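Local coordinates for MAU2 chromatid cohesion factor homolog (Saccharomyces cerevisiae, PDB 4XDN), which forms a complex with Scc2 that is required for cohesin to associate with chromosomes, and so takes part in sister chromatid cohesion, at residues 87-92 with 133-138; 269-274 with 326-331; 575-580 with 584-589. All blocks are in the same frame, centred on the assembly; numbering follows the deposited sequence.

Overall arrangement
The three contacts follow one another along a largely helical chain, with contacts 1 and 3 on opposite sides of its centre, their own centres about 70 Å apart. Contact 2 is the most central, its centre about 14 Å from that of the chain. No helix is shared between them. Contact 1 is a buried, wholly apolar meeting of two helices. Contact 2, also buried, sets an isoleucine just before a helix start against a glutamine and a serine of the facing helix. The chain of another protein packs beside both. Contact 3, which it does not touch, is partly buried and local, at a loop and the helix it enters, and the only one with a hydrogen bond between its segments.

Contact 1: residues 87-92 with 133-138; sequences VTFEMV and EFLLLH
Phe89 and Leu135 carry the contact between segments 87-92 and 133-138 of helices 81-98 and 126-144, with Val92 beside them. The interaction is entirely apolar, and no hydrogen bond joins the two segments. Leu135 sends one methyl, CD1, to the CD1-CE1 side of the Phe89 ring, at 3.7 Å from Phe89 CD1 and 4.0 Å from Phe89 CE1. The two side chains lie aslant to one another, and the methyl comes to the ring at an angle. With Phe89 CG anti to its carbonyl carbon (chi1 -70°), the ring swings from a bond that does not itself aim at the other helix, and its end reaches Leu135. A second, looser contact of the same kind comes from Val92, one helical turn on, whose CG1 lies 4.5 Å from Leu135 CD1. One leucine methyl is thus shared by two residues of the facing helix. The nearest alpha carbons, those of Phe89 and Leu135, are still 8.9 Å apart, so here the helices meet through their side chains.

Around this apolar core the Phe89 ring also makes a cation-pi contact with Arg131 and an edge-to-face contact with an aromatic side chain on the chain of another protein. Helix 102-119 lies against both sides of the joint: its Leu112 touches Phe89 and its Ile109 touches Leu135. Helix 170-189 packs on segment 133-138 through Phe179 and Val182.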
ATOM      1  N   VAL A  87      11.493  30.817 -16.979  1.00 32.23           N
ATOM      2  CA  VAL A  87      12.564  30.024 -17.573  1.00 31.80           C
ATOM      3  C   VAL A  87      13.190  29.079 -16.551  1.00 29.71           C
ATOM      4  O   VAL A  87      13.404  27.899 -16.835  1.00 26.46           O
ATOM      5  CB  VAL A  87      13.670  30.928 -18.170  1.00 33.42           C
ATOM      6  CG1 VAL A  87      14.879  30.098 -18.611  1.00 34.37           C
ATOM      7  CG2 VAL A  87      13.124  31.730 -19.347  1.00 33.19           C
ATOM      8  N   THR A  88      13.485  29.601 -15.366  1.00 28.81           N
ATOM      9  CA  THR A  88      14.130  28.810 -14.327  1.00 28.35           C
ATOM     10  C   THR A  88      13.240  27.653 -13.891  1.00 26.15           C
ATOM     11  O   THR A  88      13.716  26.532 -13.724  1.00 27.79           O
ATOM     12  CB  THR A  88      14.480  29.678 -13.104  1.00 27.98           C
ATOM     13  OG1 THR A  88      15.383  30.714 -13.505  1.00 28.89           O
ATOM     14  CG2 THR A  88      15.135  28.843 -12.006  1.00 28.58           C
ATOM     15  N   PHE A  89      11.951  27.928 -13.715  1.00 26.98           N
ATOM     16  CA  PHE A  89      10.999  26.905 -13.293  1.00 26.59           C
ATOM     17  C   PHE A  89      10.882  25.781 -14.323  1.00 27.21           C
ATOM     18  O   PHE A  89      10.924  24.604 -13.964  1.00 25.30           O
ATOM     19  CB  PHE A  89       9.620  27.526 -13.039  1.00 26.87           C
ATOM     20  CG  PHE A  89       9.552  28.408 -11.812  1.00 31.46           C
ATOM     21  CD1 PHE A  89      10.430  28.236 -10.751  1.00 32.48           C
ATOM     22  CD2 PHE A  89       8.595  29.407 -11.722  1.00 32.33           C
ATOM     23  CE1 PHE A  89      10.357  29.047  -9.630  1.00 31.24           C
ATOM     24  CE2 PHE A  89       8.520  30.219 -10.604  1.00 33.09           C
ATOM     25  CZ  PHE A  89       9.401  30.037  -9.558  1.00 33.08           C
ATOM     26  N   GLU A  90      10.740  26.138 -15.598  1.00 27.93           N
ATOM     27  CA  GLU A  90      10.637  25.137 -16.656  1.00 27.26           C
ATOM     28  C   GLU A  90      11.912  24.309 -16.739  1.00 27.72           C
ATOM     29  O   GLU A  90      11.862  23.084 -16.865  1.00 27.85           O
ATOM     30  CB  GLU A  90      10.359  25.797 -18.005  1.00 26.98           C
ATOM     31  CG  GLU A  90       8.959  26.354 -18.148  1.00 30.07           C
ATOM     32  CD  GLU A  90       8.730  26.990 -19.502  1.00 31.57           C
ATOM     33  OE1 GLU A  90       8.815  26.273 -20.520  1.00 33.07           O
ATOM     34  OE2 GLU A  90       8.472  28.210 -19.550  1.00 33.28           O
ATOM     35  N   MET A  91      13.053  24.986 -16.666  1.00 25.03           N
ATOM     36  CA  MET A  91      14.343  24.310 -16.701  1.00 25.80           C
ATOM     37  C   MET A  91      14.519  23.367 -15.517  1.00 27.42           C
ATOM     38  O   MET A  91      14.858  22.198 -15.692  1.00 27.71           O
ATOM     39  CB  MET A  91      15.477  25.333 -16.710  1.00 27.80           C
ATOM     40  CG  MET A  91      16.850  24.721 -16.487  1.00 29.09           C
ATOM     41  SD  MET A  91      18.182  25.923 -16.489  1.00 45.64           S
ATOM     42  CE  MET A  91      19.475  24.901 -15.798  1.00 92.01           C
ATOM     43  N   VAL A  92      14.308  23.892 -14.313  1.00 28.15           N
ATOM     44  CA  VAL A  92      14.503  23.125 -13.089  1.00 27.76           C
ATOM     45  C   VAL A  92      13.534  21.950 -13.036  1.00 26.87           C
ATOM     46  O   VAL A  92      13.857  20.897 -12.492  1.00 29.10           O
ATOM     47  CB  VAL A  92      14.326  24.016 -11.837  1.00 29.34           C
ATOM     48  CG1 VAL A  92      14.128  23.177 -10.579  1.00 33.57           C
ATOM     49  CG2 VAL A  92      15.527  24.928 -11.675  1.00 28.37           C
ATOM     50  N   GLU A 133       9.784  28.099  -2.885  1.00 28.63           N
ATOM     51  CA  GLU A 133       9.762  27.393  -1.609  1.00 29.03           C
ATOM     52  C   GLU A 133       9.193  25.986  -1.769  1.00 27.30           C
ATOM     53  O   GLU A 133       9.643  25.047  -1.116  1.00 28.51           O
ATOM     54  CB  GLU A 133       8.942  28.172  -0.577  1.00 29.81           C
ATOM     55  CG  GLU A 133       9.552  29.510  -0.160  1.00 31.82           C
ATOM     56  CD  GLU A 133      10.880  29.362   0.564  1.00 33.26           C
ATOM     57  OE1 GLU A 133      11.136  28.292   1.150  1.00 33.49           O
ATOM     58  OE2 GLU A 133      11.672  30.325   0.546  1.00 36.92           O
ATOM     59  N   PHE A 134       8.201  25.846  -2.641  1.00 26.33           N
ATOM     60  CA  PHE A 134       7.593  24.550  -2.894  1.00 28.47           C
ATOM     61  C   PHE A 134       8.607  23.612  -3.546  1.00 28.50           C
ATOM     62  O   PHE A 134       8.728  22.454  -3.162  1.00 29.77           O
ATOM     63  CB  PHE A 134       6.356  24.701  -3.779  1.00 29.06           C
ATOM     64  CG  PHE A 134       5.455  23.500  -3.765  1.00 29.42           C
ATOM     65  CD1 PHE A 134       4.535  23.321  -2.743  1.00 28.24           C
ATOM     66  CD2 PHE A 134       5.523  22.552  -4.774  1.00 31.36           C
ATOM     67  CE1 PHE A 134       3.704  22.218  -2.726  1.00 30.04           C
ATOM     68  CE2 PHE A 134       4.694  21.443  -4.761  1.00 31.24           C
ATOM     69  CZ  PHE A 134       3.783  21.277  -3.736  1.00 30.95           C
ATOM     70  N   LEU A 135       9.344  24.122  -4.525  1.00 26.28           N
ATOM     71  CA  LEU A 135      10.394  23.337  -5.156  1.00 28.63           C
ATOM     72  C   LEU A 135      11.475  22.968  -4.144  1.00 27.71           C
ATOM     73  O   LEU A 135      11.970  21.845  -4.136  1.00 29.43           O
ATOM     74  CB  LEU A 135      11.011  24.104  -6.328  1.00 30.75           C
ATOM     75  CG  LEU A 135      10.104  24.324  -7.540  1.00 32.00           C
ATOM     76  CD1 LEU A 135      10.766  25.264  -8.540  1.00 33.15           C
ATOM     77  CD2 LEU A 135       9.757  23.007  -8.197  1.00 33.68           C
ATOM     78  N   LEU A 136      11.828  23.920  -3.289  1.00 28.03           N
ATOM     79  CA  LEU A 136      12.904  23.735  -2.321  1.00 30.33           C
ATOM     80  C   LEU A 136      12.528  22.773  -1.193  1.00 28.98           C
ATOM     81  O   LEU A 136      13.372  22.020  -0.703  1.00 26.79           O
ATOM     82  CB  LEU A 136      13.301  25.088  -1.719  1.00 34.78           C
ATOM     83  CG  LEU A 136      14.701  25.674  -1.953  1.00 38.83           C
ATOM     84  CD1 LEU A 136      15.262  25.381  -3.334  1.00 38.30           C
ATOM     85  CD2 LEU A 136      14.644  27.180  -1.732  1.00 39.28           C
ATOM     86  N   LEU A 137      11.262  22.804  -0.784  1.00 27.07           N
ATOM     87  CA  LEU A 137      10.828  22.101   0.417  1.00 29.93           C
ATOM     88  C   LEU A 137      10.020  20.836   0.122  1.00 30.66           C
ATOM     89  O   LEU A 137       9.937  19.945   0.968  1.00 31.54           O
ATOM     90  CB  LEU A 137      10.006  23.048   1.294  1.00 31.83           C
ATOM     91  CG  LEU A 137      10.730  24.323   1.743  1.00 31.95           C
ATOM     92  CD1 LEU A 137       9.762  25.266   2.429  1.00 32.14           C
ATOM     93  CD2 LEU A 137      11.899  24.000   2.663  1.00 32.84           C
ATOM     94  N   HIS A 138       9.431  20.757  -1.070  1.00 30.25           N
ATOM     95  CA  HIS A 138       8.583  19.621  -1.433  1.00 30.76           C
ATOM     96  C   HIS A 138       9.163  18.803  -2.586  1.00 29.51           C
ATOM     97  O   HIS A 138       9.479  17.625  -2.414  1.00 29.16           O
ATOM     98  CB  HIS A 138       7.175  20.105  -1.795  1.00 29.45           C
ATOM     99  CG  HIS A 138       6.257  19.016  -2.247  1.00 29.74           C
ATOM    100  ND1 HIS A 138       6.109  18.668  -3.577  1.00 30.34           N
ATOM    101  CD2 HIS A 138       5.428  18.198  -1.555  1.00 29.85           C
ATOM    102  CE1 HIS A 138       5.236  17.688  -3.679  1.00 27.93           C
ATOM    103  NE2 HIS A 138       4.807  17.380  -2.464  1.00 28.43           N
TER

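Contact 2: residues 269-274 with 326-331; sequences GNITDH and LLQSVS
Asn270 OD1, on the residue before the Ile271 that reaches across this contact, accepts two bonds from Thr272. The Thr272 hydroxyl OG1 donates to Asn270 OD1 over 2.7 Å, in the carbonyl plane and on a lone pair. The backbone Thr272 N reaches Asn270 OD1 at 2.9 Å from above that plane, 42° out of it, an Asx turn that caps the start of helix 272-291. Between these two residues Ile271 faces helix 317-331. Its CG1 sits between the backbone N and the carbonyl carbon (chi1 61°), and the chain extends from there to bring CD1 to the facing helix. This single methyl does the touching: Ile271 CD1 is 3.5 Å from Ser331 OG and 4.0 Å from Gln328 CG, where the isoleucine crosses the extended glutamine at about a right angle.

The hydroxyl it meets is already engaged, because Ser331 OG donates to Gln328 O over 2.7 Å, one turn back in the same helix. Were Ser331 an alanine, Gln328 O would probably lose its hydroxyl donor, and a gap would be likely to open beside the isoleucine methyl. Met261 of helix 250-266 packs on Ile271, and Leu265 of the same helix touches Ser331. No polar bond links the two segments, which suggests that their hold is one of packing, with the hydrogen bonds shaping each side separately.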
ATOM      1  N   GLY A 269     -14.678  -6.327   6.709  1.00 36.93           N
ATOM      2  CA  GLY A 269     -16.091  -6.003   6.734  1.00 40.10           C
ATOM      3  C   GLY A 269     -16.750  -6.344   5.411  1.00 42.14           C
ATOM      4  O   GLY A 269     -16.081  -6.767   4.467  1.00 42.35           O
ATOM      5  N   ASN A 270     -18.064  -6.160   5.342  1.00 43.39           N
ATOM      6  CA  ASN A 270     -18.808  -6.408   4.113  1.00 46.49           C
ATOM      7  C   ASN A 270     -18.669  -5.236   3.146  1.00 45.36           C
ATOM      8  O   ASN A 270     -18.776  -4.078   3.550  1.00 48.33           O
ATOM      9  CB  ASN A 270     -20.282  -6.663   4.429  1.00 52.55           C
ATOM     10  CG  ASN A 270     -21.031  -7.263   3.259  1.00 56.09           C
ATOM     11  OD1 ASN A 270     -21.516  -6.545   2.385  1.00 55.87           O
ATOM     12  ND2 ASN A 270     -21.123  -8.588   3.231  1.00 59.19           N
ATOM     13  N   ILE A 271     -18.433  -5.541   1.871  1.00 43.37           N
ATOM     14  CA  ILE A 271     -18.180  -4.518   0.855  1.00 41.33           C
ATOM     15  C   ILE A 271     -19.355  -4.306  -0.100  1.00 42.49           C
ATOM     16  O   ILE A 271     -19.243  -3.542  -1.059  1.00 42.11           O
ATOM     17  CB  ILE A 271     -16.934  -4.865   0.005  1.00 38.82           C
ATOM     18  CG1 ILE A 271     -17.127  -6.199  -0.726  1.00 38.62           C
ATOM     19  CG2 ILE A 271     -15.692  -4.910   0.881  1.00 38.35           C
ATOM     20  CD1 ILE A 271     -16.081  -6.473  -1.788  1.00 37.10           C
ATOM     21  N   THR A 272     -20.474  -4.981   0.153  1.00 43.45           N
ATOM     22  CA  THR A 272     -21.626  -4.909  -0.745  1.00 46.57           C
ATOM     23  C   THR A 272     -22.118  -3.472  -0.913  1.00 49.28           C
ATOM     24  O   THR A 272     -22.309  -3.004  -2.036  1.00 51.08           O
ATOM     25  CB  THR A 272     -22.791  -5.782  -0.241  1.00 49.03           C
ATOM     26  OG1 THR A 272     -22.348  -7.137  -0.096  1.00 50.01           O
ATOM     27  CG2 THR A 272     -23.959  -5.745  -1.218  1.00 50.02           C
ATOM     28  N   ASP A 273     -22.321  -2.776   0.202  1.00 50.24           N
ATOM     29  CA  ASP A 273     -22.754  -1.384   0.158  1.00 51.70           C
ATOM     30  C   ASP A 273     -21.732  -0.520  -0.569  1.00 47.67           C
ATOM     31  O   ASP A 273     -22.084   0.297  -1.418  1.00 47.02           O
ATOM     32  CB  ASP A 273     -22.976  -0.844   1.572  1.00 55.30           C
ATOM     33  CG  ASP A 273     -24.173  -1.468   2.254  1.00 61.11           C
ATOM     34  OD1 ASP A 273     -25.104  -1.905   1.545  1.00 62.54           O
ATOM     35  OD2 ASP A 273     -24.185  -1.517   3.502  1.00 64.24           O
ATOM     36  N   HIS A 274     -20.464  -0.716  -0.231  1.00 45.51           N
ATOM     37  CA  HIS A 274     -19.381   0.071  -0.801  1.00 45.89           C
ATOM     38  C   HIS A 274     -19.191  -0.223  -2.286  1.00 42.86           C
ATOM     39  O   HIS A 274     -18.767   0.647  -3.049  1.00 42.13           O
ATOM     40  CB  HIS A 274     -18.090  -0.196  -0.029  1.00 49.47           C
ATOM     41  CG  HIS A 274     -18.153   0.236   1.403  1.00 54.62           C
ATOM     42  ND1 HIS A 274     -18.738  -0.531   2.387  1.00 58.71           N
ATOM     43  CD2 HIS A 274     -17.725   1.367   2.012  1.00 55.63           C
ATOM     44  CE1 HIS A 274     -18.657   0.103   3.543  1.00 60.47           C
ATOM     45  NE2 HIS A 274     -18.046   1.257   3.342  1.00 59.05           N
ATOM     46  N   LEU A 326      -9.381  -5.690  -8.134  1.00 30.61           N
ATOM     47  CA  LEU A 326      -8.338  -6.328  -7.340  1.00 31.54           C
ATOM     48  C   LEU A 326      -8.754  -6.392  -5.874  1.00 31.56           C
ATOM     49  O   LEU A 326      -8.690  -7.452  -5.252  1.00 32.70           O
ATOM     50  CB  LEU A 326      -7.010  -5.577  -7.481  1.00 31.30           C
ATOM     51  CG  LEU A 326      -5.846  -6.074  -6.617  1.00 32.17           C
ATOM     52  CD1 LEU A 326      -5.450  -7.494  -6.993  1.00 33.98           C
ATOM     53  CD2 LEU A 326      -4.655  -5.133  -6.732  1.00 31.09           C
ATOM     54  N   LEU A 327      -9.187  -5.257  -5.334  1.00 29.64           N
ATOM     55  CA  LEU A 327      -9.601  -5.180  -3.936  1.00 29.34           C
ATOM     56  C   LEU A 327     -10.758  -6.130  -3.652  1.00 30.07           C
ATOM     57  O   LEU A 327     -10.778  -6.805  -2.623  1.00 28.93           O
ATOM     58  CB  LEU A 327     -10.003  -3.748  -3.569  1.00 26.39           C
ATOM     59  CG  LEU A 327      -8.929  -2.666  -3.711  1.00 23.97           C
ATOM     60  CD1 LEU A 327      -9.505  -1.311  -3.337  1.00 26.35           C
ATOM     61  CD2 LEU A 327      -7.700  -2.975  -2.864  1.00 23.41           C
ATOM     62  N   GLN A 328     -11.724  -6.176  -4.564  1.00 31.59           N
ATOM     63  CA  GLN A 328     -12.872  -7.058  -4.409  1.00 34.50           C
ATOM     64  C   GLN A 328     -12.426  -8.513  -4.371  1.00 34.09           C
ATOM     65  O   GLN A 328     -12.929  -9.302  -3.571  1.00 36.38           O
ATOM     66  CB  GLN A 328     -13.875  -6.847  -5.545  1.00 35.63           C
ATOM     67  CG  GLN A 328     -15.094  -7.759  -5.468  1.00 36.02           C
ATOM     68  CD  GLN A 328     -16.101  -7.481  -6.562  1.00 34.06           C
ATOM     69  OE1 GLN A 328     -15.806  -6.779  -7.526  1.00 32.75           O
ATOM     70  NE2 GLN A 328     -17.301  -8.031  -6.417  1.00 32.59           N
ATOM     71  N   SER A 329     -11.478  -8.858  -5.237  1.00 32.72           N
ATOM     72  CA  SER A 329     -10.992 -10.230  -5.344  1.00 33.61           C
ATOM     73  C   SER A 329     -10.195 -10.630  -4.107  1.00 32.84           C
ATOM     74  O   SER A 329     -10.329 -11.751  -3.612  1.00 32.01           O
ATOM     75  CB  SER A 329     -10.134 -10.399  -6.601  1.00 32.41           C
ATOM     76  OG  SER A 329     -10.892 -10.151  -7.774  1.00 29.80           O
ATOM     77  N   VAL A 330      -9.366  -9.712  -3.614  1.00 32.03           N
ATOM     78  CA  VAL A 330      -8.583  -9.960  -2.408  1.00 30.77           C
ATOM     79  C   VAL A 330      -9.513 -10.198  -1.223  1.00 31.04           C
ATOM     80  O   VAL A 330      -9.236 -11.038  -0.363  1.00 33.31           O
ATOM     81  CB  VAL A 330      -7.634  -8.784  -2.087  1.00 30.60           C
ATOM     82  CG1 VAL A 330      -7.007  -8.953  -0.709  1.00 29.61           C
ATOM     83  CG2 VAL A 330      -6.545  -8.676  -3.139  1.00 30.62           C
ATOM     84  N   SER A 331     -10.616  -9.457  -1.185  1.00 29.13           N
ATOM     85  CA  SER A 331     -11.571  -9.561  -0.089  1.00 31.71           C
ATOM     86  C   SER A 331     -12.236 -10.933  -0.054  1.00 32.18           C
ATOM     87  O   SER A 331     -12.709 -11.363   0.993  1.00 30.80           O
ATOM     88  CB  SER A 331     -12.644  -8.474  -0.201  1.00 33.72           C
ATOM     89  OG  SER A 331     -13.726  -8.900  -1.008  1.00 37.68           O
TER

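Contact 3: residues 575-580 with 584-589; sequences MLEHDL and YAISAK
The N-capped start of helix 580-593, entered by a short loop from helix 562-575, holds this contact, and Leu580 and Tyr584 make one of its two links, within the first turn of the helix. It is the regular backbone bond of a helix: Tyr584 N donates to Leu580 O over 2.9 Å, with an N-H...acceptor angle of 160°. Beside it, Tyr584 CB comes within 3.4 Å of Leu580 O. The start of the helix is closed by Asp579 at the N-cap, whose OD1 accepts from Glu582 N.

The second link joins the loop to the flank of the helix through side chains. Glu577 CG, anti to the carbonyl carbon (chi1 -61°), touches Ile586, and the bend at chi2 (-70°) folds the carboxylate back beside the same methyl. Glu577 CG lies 3.7 Å from Ile586 CD1, and Glu577 OE2 is 3.9 Å from Ile586 CD1. The two side chains cross at about a right angle, and only the end of the isoleucine, its CD1, meets the folded end of the glutamate. The polar end of Glu577 has its own partner, since OE2 is hydrogen-bonded to Tyr540 OH of helix 526-543. Tyr540 also touches Ile586, and one tyrosine therefore borders both sides of this link.

Beyond the loop, the Tyr584 side chain runs away from segment 575-580. There its ring meets His611 and makes a cation-pi contact with Arg620. Leu580, at the exposed edge, packs on Val617 of helix 601-618. Taken together, the aspartate N-cap, the i to i+4 backbone bond at the helix start and the packing of Glu577 on Ile586 are typical of an N-capped helix start after a short loop between consecutive helices, 562-575 and 580-593.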
ATOM      1  N   MET A 575     -17.287 -25.470  25.274  1.00 40.68           N
ATOM      2  CA  MET A 575     -17.229 -24.672  26.499  1.00 43.71           C
ATOM      3  C   MET A 575     -18.560 -24.041  26.905  1.00 44.98           C
ATOM      4  O   MET A 575     -18.822 -23.864  28.093  1.00 48.06           O
ATOM      5  CB  MET A 575     -16.193 -23.558  26.347  1.00 43.88           C
ATOM      6  CG  MET A 575     -14.770 -24.049  26.124  1.00 42.58           C
ATOM      7  SD  MET A 575     -13.554 -22.723  26.279  1.00 55.87           S
ATOM      8  CE  MET A 575     -13.621 -22.404  28.038  1.00 44.24           C
ATOM      9  N   LEU A 576     -19.395 -23.699  25.927  1.00 45.06           N
ATOM     10  CA  LEU A 576     -20.570 -22.866  26.185  1.00 48.67           C
ATOM     11  C   LEU A 576     -21.909 -23.595  26.063  1.00 49.67           C
ATOM     12  O   LEU A 576     -22.896 -23.166  26.660  1.00 53.10           O
ATOM     13  CB  LEU A 576     -20.558 -21.663  25.237  1.00 47.71           C
ATOM     14  CG  LEU A 576     -19.268 -20.837  25.256  1.00 47.80           C
ATOM     15  CD1 LEU A 576     -19.347 -19.692  24.257  1.00 47.52           C
ATOM     16  CD2 LEU A 576     -18.979 -20.304  26.657  1.00 50.58           C
ATOM     17  N   GLU A 577     -21.949 -24.684  25.301  1.00 47.41           N
ATOM     18  CA  GLU A 577     -23.195 -25.419  25.095  1.00 47.99           C
ATOM     19  C   GLU A 577     -23.383 -26.522  26.139  1.00 50.69           C
ATOM     20  O   GLU A 577     -22.440 -27.242  26.461  1.00 50.71           O
ATOM     21  CB  GLU A 577     -23.228 -26.016  23.688  1.00 45.42           C
ATOM     22  CG  GLU A 577     -23.161 -24.978  22.568  1.00 46.14           C
ATOM     23  CD  GLU A 577     -24.426 -24.144  22.451  1.00 47.42           C
ATOM     24  OE1 GLU A 577     -25.376 -24.373  23.228  1.00 50.08           O
ATOM     25  OE2 GLU A 577     -24.469 -23.258  21.571  1.00 44.31           O
ATOM     26  N   HIS A 578     -24.607 -26.651  26.653  1.00 53.14           N
ATOM     27  CA  HIS A 578     -24.934 -27.661  27.663  1.00 57.48           C
ATOM     28  C   HIS A 578     -25.896 -28.713  27.092  1.00 55.82           C
ATOM     29  O   HIS A 578     -25.871 -29.879  27.498  1.00 55.97           O
ATOM     30  CB  HIS A 578     -25.570 -27.011  28.886  1.00 63.38           C
ATOM     31  CG  HIS A 578     -24.701 -25.995  29.551  1.00 71.06           C
ATOM     32  ND1 HIS A 578     -24.280 -24.843  28.922  1.00 73.24           N
ATOM     33  CD2 HIS A 578     -24.192 -25.951  30.802  1.00 76.30           C
ATOM     34  CE1 HIS A 578     -23.524 -24.146  29.752  1.00 76.28           C
ATOM     35  NE2 HIS A 578     -23.458 -24.793  30.902  1.00 78.55           N
ATOM     36  N   ASP A 579     -26.767 -28.285  26.180  1.00 54.78           N
ATOM     37  CA  ASP A 579     -27.802 -29.151  25.630  1.00 53.04           C
ATOM     38  C   ASP A 579     -27.210 -30.175  24.670  1.00 49.67           C
ATOM     39  O   ASP A 579     -26.484 -29.814  23.746  1.00 47.98           O
ATOM     40  CB  ASP A 579     -28.862 -28.312  24.920  1.00 53.88           C
ATOM     41  CG  ASP A 579     -30.052 -29.134  24.469  1.00 55.23           C
ATOM     42  OD1 ASP A 579     -30.016 -29.666  23.338  1.00 54.39           O
ATOM     43  OD2 ASP A 579     -31.026 -29.249  25.245  1.00 59.26           O
ATOM     44  N   LEU A 580     -27.530 -31.448  24.890  1.00 48.49           N
ATOM     45  CA  LEU A 580     -26.991 -32.538  24.076  1.00 46.80           C
ATOM     46  C   LEU A 580     -27.382 -32.417  22.605  1.00 43.85           C
ATOM     47  O   LEU A 580     -26.569 -32.671  21.720  1.00 41.09           O
ATOM     48  CB  LEU A 580     -27.464 -33.890  24.618  1.00 48.25           C
ATOM     49  CG  LEU A 580     -26.879 -34.345  25.957  1.00 50.00           C
ATOM     50  CD1 LEU A 580     -27.563 -35.621  26.420  1.00 52.33           C
ATOM     51  CD2 LEU A 580     -25.376 -34.560  25.856  1.00 48.17           C
ATOM     52  N   TYR A 584     -24.621 -31.991  19.644  1.00 40.72           N
ATOM     53  CA  TYR A 584     -24.541 -32.963  18.557  1.00 39.78           C
ATOM     54  C   TYR A 584     -24.628 -32.287  17.192  1.00 39.27           C
ATOM     55  O   TYR A 584     -23.868 -32.612  16.280  1.00 39.48           O
ATOM     56  CB  TYR A 584     -25.654 -34.005  18.683  1.00 39.97           C
ATOM     57  CG  TYR A 584     -25.702 -34.968  17.519  1.00 41.44           C
ATOM     58  CD1 TYR A 584     -24.925 -36.120  17.514  1.00 42.74           C
ATOM     59  CD2 TYR A 584     -26.516 -34.724  16.421  1.00 41.87           C
ATOM     60  CE1 TYR A 584     -24.961 -37.000  16.451  1.00 43.74           C
ATOM     61  CE2 TYR A 584     -26.558 -35.598  15.355  1.00 43.70           C
ATOM     62  CZ  TYR A 584     -25.778 -36.733  15.375  1.00 45.06           C
ATOM     63  OH  TYR A 584     -25.816 -37.610  14.315  1.00 46.38           O
ATOM     64  N   ALA A 585     -25.564 -31.355  17.055  1.00 40.20           N
ATOM     65  CA  ALA A 585     -25.782 -30.669  15.789  1.00 39.55           C
ATOM     66  C   ALA A 585     -24.550 -29.861  15.389  1.00 37.98           C
ATOM     67  O   ALA A 585     -24.171 -29.828  14.220  1.00 37.39           O
ATOM     68  CB  ALA A 585     -27.002 -29.768  15.882  1.00 43.35           C
ATOM     69  N   ILE A 586     -23.924 -29.225  16.372  1.00 37.60           N
ATOM     70  CA  ILE A 586     -22.736 -28.415  16.132  1.00 37.49           C
ATOM     71  C   ILE A 586     -21.534 -29.291  15.791  1.00 36.96           C
ATOM     72  O   ILE A 586     -20.782 -28.992  14.863  1.00 34.93           O
ATOM     73  CB  ILE A 586     -22.401 -27.540  17.358  1.00 38.39           C
ATOM     74  CG1 ILE A 586     -23.537 -26.552  17.626  1.00 39.04           C
ATOM     75  CG2 ILE A 586     -21.099 -26.775  17.140  1.00 35.98           C
ATOM     76  CD1 ILE A 586     -23.561 -26.029  19.036  1.00 40.37           C
ATOM     77  N   SER A 587     -21.352 -30.369  16.548  1.00 36.52           N
ATOM     78  CA  SER A 587     -20.230 -31.271  16.319  1.00 34.03           C
ATOM     79  C   SER A 587     -20.347 -31.922  14.945  1.00 33.38           C
ATOM     80  O   SER A 587     -19.351 -32.077  14.237  1.00 31.85           O
ATOM     81  CB  SER A 587     -20.165 -32.340  17.412  1.00 34.96           C
ATOM     82  OG  SER A 587     -21.396 -33.028  17.514  1.00 33.64           O
ATOM     83  N   ALA A 588     -21.567 -32.290  14.566  1.00 34.17           N
ATOM     84  CA  ALA A 588     -21.809 -32.883  13.255  1.00 34.09           C
ATOM     85  C   ALA A 588     -21.426 -31.903  12.154  1.00 34.39           C
ATOM     86  O   ALA A 588     -20.794 -32.277  11.169  1.00 32.32           O
ATOM     87  CB  ALA A 588     -23.261 -33.290  13.115  1.00 33.58           C
ATOM     88  N   LYS A 589     -21.812 -30.645  12.333  1.00 36.79           N
ATOM     89  CA  LYS A 589     -21.556 -29.616  11.334  1.00 37.00           C
ATOM     90  C   LYS A 589     -20.063 -29.334  11.223  1.00 34.25           C
ATOM     91  O   LYS A 589     -19.526 -29.246  10.121  1.00 31.80           O
ATOM     92  CB  LYS A 589     -22.316 -28.335  11.678  1.00 41.17           C
ATOM     93  CG  LYS A 589     -22.217 -27.242  10.623  1.00 45.34           C
ATOM     94  CD  LYS A 589     -22.865 -27.659   9.314  1.00 48.68           C
ATOM     95  CE  LYS A 589     -22.817 -26.537   8.292  1.00 50.97           C
ATOM     96  NZ  LYS A 589     -23.459 -26.928   7.008  1.00 52.70           N
TER